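Titin (Homo sapiens, PDB 1WAA) probably serves as an elastic protein of heart and skeletal muscle, with immunoglobulin domains such as this one bearing and transmitting passive tension. Local coordinates at residues F[8-13]-F[26-31]; F[50-55]-F[63-68]; F[73-78]-F[86-91]. All blocks are in the same frame, centred on the assembly; numbering follows the deposited sequence.

Interaction 1: F[8-13]-F[26-31]; sequences VEKPLY and EIELSE. With ZN (zinc ion), chain Q.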
# COMPACT_ATOMS: atom_id res chain seq x y z
N VAL F 8 -0.71 -4.91 20.89
CA VAL F 8 0.60 -5.41 20.51
C VAL F 8 0.52 -6.93 20.52
O VAL F 8 0.22 -7.55 21.56
CB VAL F 8 1.70 -4.99 21.53
CG1 VAL F 8 3.02 -5.60 21.16
CG2 VAL F 8 1.81 -3.48 21.63
N GLU F 9 0.74 -7.52 19.34
CA GLU F 9 0.75 -8.96 19.18
C GLU F 9 2.16 -9.51 19.45
O GLU F 9 2.31 -10.59 20.03
CB GLU F 9 0.27 -9.33 17.77
CG GLU F 9 -1.27 -9.30 17.62
CD GLU F 9 -1.78 -9.99 16.33
OE1 GLU F 9 -3.02 -10.18 16.21
OE2 GLU F 9 -0.95 -10.36 15.47
N LYS F 10 3.17 -8.76 19.06
CA LYS F 10 4.56 -9.15 19.34
C LYS F 10 5.32 -7.91 19.70
O LYS F 10 5.44 -6.99 18.87
CB LYS F 10 5.24 -9.84 18.14
CG LYS F 10 4.45 -11.03 17.62
CD LYS F 10 5.29 -11.96 16.75
CE LYS F 10 4.46 -13.17 16.30
NZ LYS F 10 3.22 -12.72 15.60
N PRO F 11 5.78 -7.84 20.96
CA PRO F 11 6.46 -6.63 21.47
C PRO F 11 7.87 -6.47 20.91
O PRO F 11 8.45 -7.42 20.38
CB PRO F 11 6.49 -6.85 23.00
CG PRO F 11 6.47 -8.34 23.18
CD PRO F 11 5.62 -8.87 22.01
N LEU F 12 8.38 -5.25 21.03
CA LEU F 12 9.78 -4.94 20.76
C LEU F 12 10.68 -5.84 21.62
O LEU F 12 10.39 -6.10 22.78
CB LEU F 12 10.00 -3.49 21.16
CG LEU F 12 10.12 -2.31 20.16
CD1 LEU F 12 9.78 -2.67 18.75
CD2 LEU F 12 9.36 -1.04 20.61
N TYR F 13 11.77 -6.32 21.05
CA TYR F 13 12.79 -6.99 21.84
C TYR F 13 14.02 -6.08 21.96
O TYR F 13 14.25 -5.23 21.08
CB TYR F 13 13.20 -8.30 21.17
CG TYR F 13 12.27 -9.44 21.43
CD1 TYR F 13 12.74 -10.60 22.03
CD2 TYR F 13 10.91 -9.37 21.09
CE1 TYR F 13 11.90 -11.66 22.25
CE2 TYR F 13 10.06 -10.42 21.33
CZ TYR F 13 10.55 -11.55 21.91
OH TYR F 13 9.72 -12.62 22.17
N GLU F 26 11.43 -4.35 15.71
CA GLU F 26 10.25 -4.93 15.05
C GLU F 26 9.16 -5.11 16.08
O GLU F 26 9.35 -5.73 17.15
CB GLU F 26 10.63 -6.25 14.37
CG GLU F 26 9.49 -7.00 13.65
CD GLU F 26 9.65 -8.49 13.70
OE1 GLU F 26 8.77 -9.17 13.17
OE2 GLU F 26 10.62 -8.99 14.29
N ILE F 27 7.99 -4.57 15.74
CA ILE F 27 6.81 -4.75 16.57
C ILE F 27 5.67 -5.14 15.64
O ILE F 27 5.59 -4.65 14.52
CB ILE F 27 6.50 -3.49 17.41
CG1 ILE F 27 5.31 -3.74 18.36
CG2 ILE F 27 6.32 -2.25 16.51
CD1 ILE F 27 4.87 -2.52 19.18
N GLU F 28 4.80 -6.02 16.12
CA GLU F 28 3.66 -6.47 15.35
C GLU F 28 2.43 -5.99 16.11
O GLU F 28 2.28 -6.29 17.32
CB GLU F 28 3.68 -7.99 15.24
CG GLU F 28 2.44 -8.59 14.55
CD GLU F 28 2.75 -9.10 13.15
OE1 GLU F 28 3.48 -8.39 12.41
OE2 GLU F 28 2.29 -10.20 12.78
N LEU F 29 1.55 -5.28 15.40
CA LEU F 29 0.27 -4.83 15.96
C LEU F 29 -0.89 -5.77 15.61
O LEU F 29 -0.75 -6.65 14.78
CB LEU F 29 -0.04 -3.41 15.49
CG LEU F 29 1.06 -2.38 15.70
CD1 LEU F 29 0.57 -0.99 15.28
CD2 LEU F 29 1.47 -2.38 17.18
N SER F 30 -2.02 -5.58 16.27
CA SER F 30 -3.20 -6.40 16.00
C SER F 30 -3.90 -6.07 14.70
O SER F 30 -4.79 -6.81 14.29
CB SER F 30 -4.21 -6.25 17.12
OG SER F 30 -4.53 -4.89 17.35
N GLU F 31 -3.56 -4.94 14.07
CA GLU F 31 -4.23 -4.53 12.84
C GLU F 31 -3.23 -3.91 11.87
O GLU F 31 -2.28 -3.27 12.32
CB GLU F 31 -5.33 -3.48 13.12
CG GLU F 31 -6.35 -3.85 14.19
CD GLU F 31 -7.31 -4.95 13.77
OE1 GLU F 31 -7.65 -5.07 12.56
ZN ZN Q . 9.41 -11.09 13.41
O HOH W 1 9.04 -8.36 17.89
O HOH W 2 12.60 -5.66 18.25
O HOH W 3 7.92 -11.75 14.80
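The carboxylates of Glu9 and Glu28 are the flat groups that approach each other here, their planes 50° apart: Glu9 OE2 comes against Glu28 CG, and CD and OE1 of Glu9 lie beside Ser30 CA, while further along the Tyr13 ring has Pro11 O in plane at its edge. The backbone at Glu9, Lys10 and Glu28 forms a classic beta bulge, in the pairing of strand A (8-10) with strand B (23-29) of the immunoglobulin sandwich. The evidence is that Glu28 O accepts two N-H groups from the same face of its carbonyl plane, Glu9 N at 2.8 Å and Lys10 N at 3.1 Å, the former more bent (143° at the hydrogen). Glu9 OE2 and Glu28 OE2 stand 4.2 Å apart, a like-charge approach probably eased by Lys58 and Lys59, which form salt bridges with Glu9 OE2 and Glu28 OE1. Lys10 runs alongside Glu28, CB to CB at 3.8 Å, and bends at its last torsion to bring NZ within a long 3.9 Å salt bridge of Glu28 OE2. On the inner side, Ile27 lays CD1 across Val8 CG2 at 4.0 Å, and Leu12 CD1 rests on Ile27 CB. Beyond the bulge a water donates to both Pro11 O and Glu26 O. Another chain completes the zinc site, where Glu26 grips unequally, OE1 at 2.0 Å and OE2 at 2.6 Å.

Interaction 2: F[50-55]-F[63-68]; sequences DCEIIE and ILHNCQ. With ZN (zinc ion), chain B; ZN (zinc ion), chain Z.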
# COMPACT_ATOMS: atom_id res chain seq x y z
N ASP F 50 20.18 7.26 7.94
CA ASP F 50 20.58 6.44 9.07
C ASP F 50 19.43 6.02 10.00
O ASP F 50 19.64 5.25 10.96
CB ASP F 50 21.63 7.18 9.89
CG ASP F 50 23.03 7.12 9.26
OD1 ASP F 50 23.23 6.37 8.28
OD2 ASP F 50 23.95 7.82 9.74
N CYS F 51 18.24 6.53 9.75
CA CYS F 51 17.08 6.26 10.60
C CYS F 51 15.85 6.03 9.73
O CYS F 51 15.22 6.98 9.25
CB CYS F 51 16.88 7.42 11.59
SG CYS F 51 15.52 7.15 12.73
N GLU F 52 15.53 4.77 9.49
CA GLU F 52 14.51 4.39 8.50
C GLU F 52 13.31 3.79 9.20
O GLU F 52 13.45 2.83 9.95
CB GLU F 52 15.11 3.42 7.48
CG GLU F 52 16.12 4.11 6.58
CD GLU F 52 16.95 3.15 5.73
OE1 GLU F 52 17.54 2.20 6.29
OE2 GLU F 52 17.05 3.37 4.51
N ILE F 53 12.13 4.33 8.89
CA ILE F 53 10.89 3.96 9.54
C ILE F 53 10.06 3.20 8.48
O ILE F 53 9.87 3.70 7.38
CB ILE F 53 10.17 5.26 10.03
CG1 ILE F 53 11.07 6.05 11.01
CG2 ILE F 53 8.82 4.97 10.68
CD1 ILE F 53 11.65 5.21 12.10
N ILE F 54 9.66 1.98 8.80
CA ILE F 54 9.07 1.06 7.85
C ILE F 54 7.75 0.50 8.38
O ILE F 54 7.60 0.20 9.58
CB ILE F 54 10.10 -0.07 7.55
CG1 ILE F 54 11.20 0.45 6.60
CG2 ILE F 54 9.46 -1.31 6.92
CD1 ILE F 54 12.55 0.19 7.12
N GLU F 55 6.77 0.34 7.49
CA GLU F 55 5.51 -0.32 7.87
C GLU F 55 5.08 -1.27 6.77
O GLU F 55 5.23 -0.96 5.58
CB GLU F 55 4.37 0.69 8.08
CG GLU F 55 4.75 1.99 8.77
CD GLU F 55 5.31 3.03 7.78
OE1 GLU F 55 5.16 2.88 6.55
OE2 GLU F 55 5.91 4.04 8.24
N ILE F 63 14.90 0.88 11.55
CA ILE F 63 16.32 0.58 11.27
C ILE F 63 17.21 1.77 11.63
O ILE F 63 17.00 2.89 11.16
CB ILE F 63 16.58 0.22 9.78
CG1 ILE F 63 15.63 -0.91 9.35
CG2 ILE F 63 18.05 -0.16 9.58
CD1 ILE F 63 15.75 -1.31 7.88
N LEU F 64 18.22 1.52 12.45
CA LEU F 64 19.16 2.56 12.86
C LEU F 64 20.55 2.17 12.42
O LEU F 64 21.11 1.24 12.97
CB LEU F 64 19.15 2.76 14.37
CG LEU F 64 17.80 3.06 14.98
CD1 LEU F 64 17.83 2.85 16.49
CD2 LEU F 64 17.43 4.49 14.67
N HIS F 65 21.06 2.87 11.42
CA HIS F 65 22.42 2.63 10.91
C HIS F 65 23.44 3.43 11.68
O HIS F 65 23.13 4.50 12.22
CB HIS F 65 22.55 3.02 9.43
CG HIS F 65 21.72 2.17 8.51
ND1 HIS F 65 21.91 0.82 8.38
CD2 HIS F 65 20.69 2.49 7.69
CE1 HIS F 65 21.04 0.33 7.51
NE2 HIS F 65 20.29 1.33 7.07
N ASN F 66 24.67 2.95 11.67
CA ASN F 66 25.78 3.71 12.20
C ASN F 66 25.50 4.13 13.66
O ASN F 66 25.73 5.27 14.05
CB ASN F 66 26.06 4.91 11.28
CG ASN F 66 27.46 5.51 11.48
OD1 ASN F 66 28.41 4.84 11.91
ND2 ASN F 66 27.59 6.79 11.15
N CYS F 67 25.02 3.20 14.48
CA CYS F 67 24.73 3.47 15.87
C CYS F 67 25.93 4.01 16.63
O CYS F 67 27.07 3.54 16.46
CB CYS F 67 24.24 2.20 16.56
SG CYS F 67 22.56 1.77 15.99
N GLN F 68 25.68 5.02 17.46
CA GLN F 68 26.74 5.62 18.27
C GLN F 68 26.47 5.41 19.76
O GLN F 68 25.36 5.03 20.14
CB GLN F 68 26.90 7.11 17.93
CG GLN F 68 27.30 7.41 16.46
CD GLN F 68 28.54 6.67 15.97
OE1 GLN F 68 28.54 6.12 14.86
NE2 GLN F 68 29.61 6.66 16.77
ZN ZN B . 18.90 0.99 5.63
ZN ZN Z . 6.19 5.00 6.34
O HOH W 4 19.87 1.66 3.91
O HOH W 5 7.81 4.12 5.50
O HOH W 6 5.97 5.54 4.25
O HOH W 7 4.42 6.10 6.65
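Glu52 and Ile63 exchange both backbone bonds of an antiparallel hydrogen-bonded pair, Glu52 N to Ile63 O and Ile63 N to Glu52 O each 2.9 Å, in segments whose directions differ by 173°. The ladder is extended where His65 N donates to Asp50 O at 2.8 Å.

On the Glu52 and Ile63 face, a zinc ion ties strand 51-56 to His65, the residue just after strand 59-64: Glu52 OE1 binds it at 1.9 Å and His65 NE2 at 2.0 Å. These two ligand atoms lie close because they share the metal, with the carboxylate and imidazole planes 60° apart. His65 CG is anti to its carbonyl carbon (chi1 -65°), which directs the ring toward Glu52, and Ile63 CG2 covers one ring face, 3.6 Å above the plane and offset toward the rim. An acidic side chain of another chain also binds this zinc, and Glu52 OE2 forms a salt bridge with a basic side chain there. Further along, Ile54 CD1 meets Ile63 CD1 at 3.6 Å. On the reverse face, Cys51 SG packs on Leu64 CD2 at 3.8 Å. Asp50 sets OD1 against His65 CB at 3.6 Å and OD2 beside Asn66 CB; an alanine here would keep the backbone acceptor but would probably open a gap beside His65 CB and uncover Asn66 CB.

Glu55 holds a second zinc through both carboxylate oxygens, together with waters and His35 of another titin chain. In the fold, 51-56 and 59-64 form the D-E hairpin. Strand 51-56 is outermost in its sheet within the chain, whereas 59-64 is flanked on its other side by strand 23-29, where Leu64 is backbone hydrogen-bonded to Ala23 and packs on Phe25.

Interaction 3: F[73-78]-F[86-91]; sequences GEVSFQ and ANLKVK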
# COMPACT_ATOMS: atom_id res chain seq x y z
N GLY F 73 19.84 3.52 25.19
CA GLY F 73 18.62 3.95 25.84
C GLY F 73 17.38 3.23 25.35
O GLY F 73 17.46 2.25 24.62
N GLU F 74 16.22 3.74 25.73
CA GLU F 74 14.97 3.06 25.43
C GLU F 74 14.41 3.46 24.07
O GLU F 74 14.19 4.65 23.81
CB GLU F 74 13.94 3.38 26.50
CG GLU F 74 12.53 2.95 26.18
CD GLU F 74 11.67 2.99 27.43
OE1 GLU F 74 11.70 2.01 28.20
OE2 GLU F 74 10.98 4.01 27.67
N VAL F 75 14.16 2.45 23.23
CA VAL F 75 13.43 2.61 21.95
C VAL F 75 11.95 2.30 22.22
O VAL F 75 11.62 1.24 22.74
CB VAL F 75 14.01 1.69 20.84
CG1 VAL F 75 13.10 1.66 19.59
CG2 VAL F 75 15.47 2.14 20.48
N SER F 76 11.06 3.24 21.92
CA SER F 76 9.63 3.02 22.13
C SER F 76 8.85 3.28 20.86
O SER F 76 9.32 3.99 19.94
CB SER F 76 9.10 3.87 23.29
OG SER F 76 9.30 5.25 23.08
N PHE F 77 7.68 2.67 20.80
CA PHE F 77 6.80 2.76 19.66
C PHE F 77 5.40 3.00 20.21
O PHE F 77 5.04 2.41 21.22
CB PHE F 77 6.88 1.50 18.79
CG PHE F 77 5.86 1.48 17.68
CD1 PHE F 77 4.60 0.92 17.89
CD2 PHE F 77 6.12 2.11 16.47
CE1 PHE F 77 3.64 0.95 16.87
CE2 PHE F 77 5.16 2.15 15.46
CZ PHE F 77 3.93 1.56 15.65
N GLN F 78 4.64 3.86 19.54
CA GLN F 78 3.25 4.10 19.93
C GLN F 78 2.36 4.24 18.70
O GLN F 78 2.70 4.96 17.76
CB GLN F 78 3.15 5.38 20.76
CG GLN F 78 2.71 5.14 22.20
CD GLN F 78 1.29 5.64 22.47
NE2 GLN F 78 0.57 6.09 21.45
N ALA F 86 11.83 -1.16 24.36
CA ALA F 86 12.93 -2.09 24.53
C ALA F 86 14.23 -1.30 24.55
O ALA F 86 14.30 -0.16 24.05
CB ALA F 86 12.96 -3.08 23.40
N ASN F 87 15.26 -1.93 25.13
CA ASN F 87 16.58 -1.36 25.27
C ASN F 87 17.39 -1.49 24.00
O ASN F 87 17.41 -2.56 23.38
CB ASN F 87 17.32 -2.03 26.45
CG ASN F 87 18.67 -1.35 26.81
OD1 ASN F 87 19.72 -1.99 26.77
ND2 ASN F 87 18.62 -0.06 27.20
N LEU F 88 18.00 -0.38 23.60
CA LEU F 88 19.11 -0.36 22.66
C LEU F 88 20.39 -0.19 23.45
O LEU F 88 20.53 0.78 24.21
CB LEU F 88 18.97 0.84 21.74
CG LEU F 88 19.62 0.92 20.36
CD1 LEU F 88 20.18 2.29 20.15
CD2 LEU F 88 20.64 -0.18 20.02
N LYS F 89 21.31 -1.13 23.30
CA LYS F 89 22.61 -1.04 23.93
C LYS F 89 23.66 -0.95 22.83
O LYS F 89 23.76 -1.85 21.99
CB LYS F 89 22.88 -2.25 24.86
CG LYS F 89 24.35 -2.31 25.34
CD LYS F 89 24.57 -3.10 26.62
CE LYS F 89 24.27 -4.57 26.46
NZ LYS F 89 25.14 -5.42 27.35
N VAL F 90 24.43 0.15 22.82
CA VAL F 90 25.53 0.33 21.86
C VAL F 90 26.86 0.06 22.58
O VAL F 90 27.18 0.69 23.62
CB VAL F 90 25.48 1.72 21.13
CG1 VAL F 90 26.65 1.87 20.15
CG2 VAL F 90 24.14 1.93 20.42
N LYS F 91 27.63 -0.90 22.08
CA LYS F 91 28.88 -1.30 22.76
C LYS F 91 30.10 -0.81 22.00
O LYS F 91 30.05 -0.63 20.80
CB LYS F 91 28.99 -2.82 22.88
CG LYS F 91 27.75 -3.51 23.38
CD LYS F 91 27.94 -5.02 23.49
CE LYS F 91 27.51 -5.71 22.19
NZ LYS F 91 28.01 -7.12 22.11
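Val75 lays its CG2 methyl against Leu88 CB at 3.9 Å, the one apolar side-chain contact between the segments. Turned anti to the carbonyl carbon, CG2 is the methyl that meets Leu88; the buried Val75 side chain also touches Phe25, Trp38 and Leu40, and Leu88 shares Phe25. Leu88 CB further packs on Gly73 O at 3.5 Å.

Four backbone bonds do most of the joining. Gly73 and Leu88 exchange two, Gly73 N to Leu88 O at 3.0 Å and Leu88 N to Gly73 O at 2.9 Å, and Val75 and Ala86 exchange two more. Val75 N reaches Ala86 O at 2.7 Å, nearly along the C=O axis. Between these pairs Glu74 and Asn87 form a non-hydrogen-bonded pair on the opposite, exposed face. Gly73 adopts phi 156° and psi -168°, where a CB would collide with the preceding carbonyl oxygen, so these backbone angles suit a residue without a side chain.

The two strands twist strongly, their axes 136° apart at a closest approach of 4.5 Å, and pairing continues toward the turn, where Phe77 bonds to Ser84 through the backbone. Edge-to-face packing of Phe77 on Trp38 continues the inner face. This is the F-G hairpin of an immunoglobulin I-set beta sandwich.

In the fold
Interactions 1 and 2 reach the same sheet, through its neighbouring strands 23-29 and 59-64, yet they do not touch, their centres being 18 Å apart on opposite sides of the chain's centre. Interaction 3 lies in the second sheet and meets both: Ile27 CD1 packs on Phe77 CD1 at 3.7 Å, and Cys67 CB on Val90 CG2 at 3.9 Å. All three mix buried and exposed residues. Interactions 1 and 2 both carry zinc shared with other chains, the first beside its charged side chains and bulge, the second through Glu52 and His65; the third, touched by no other protein chain, is joined mainly by backbone bonds. Their inward residues, Leu12, Ile27, Leu64, Val75 and Leu88, are buried.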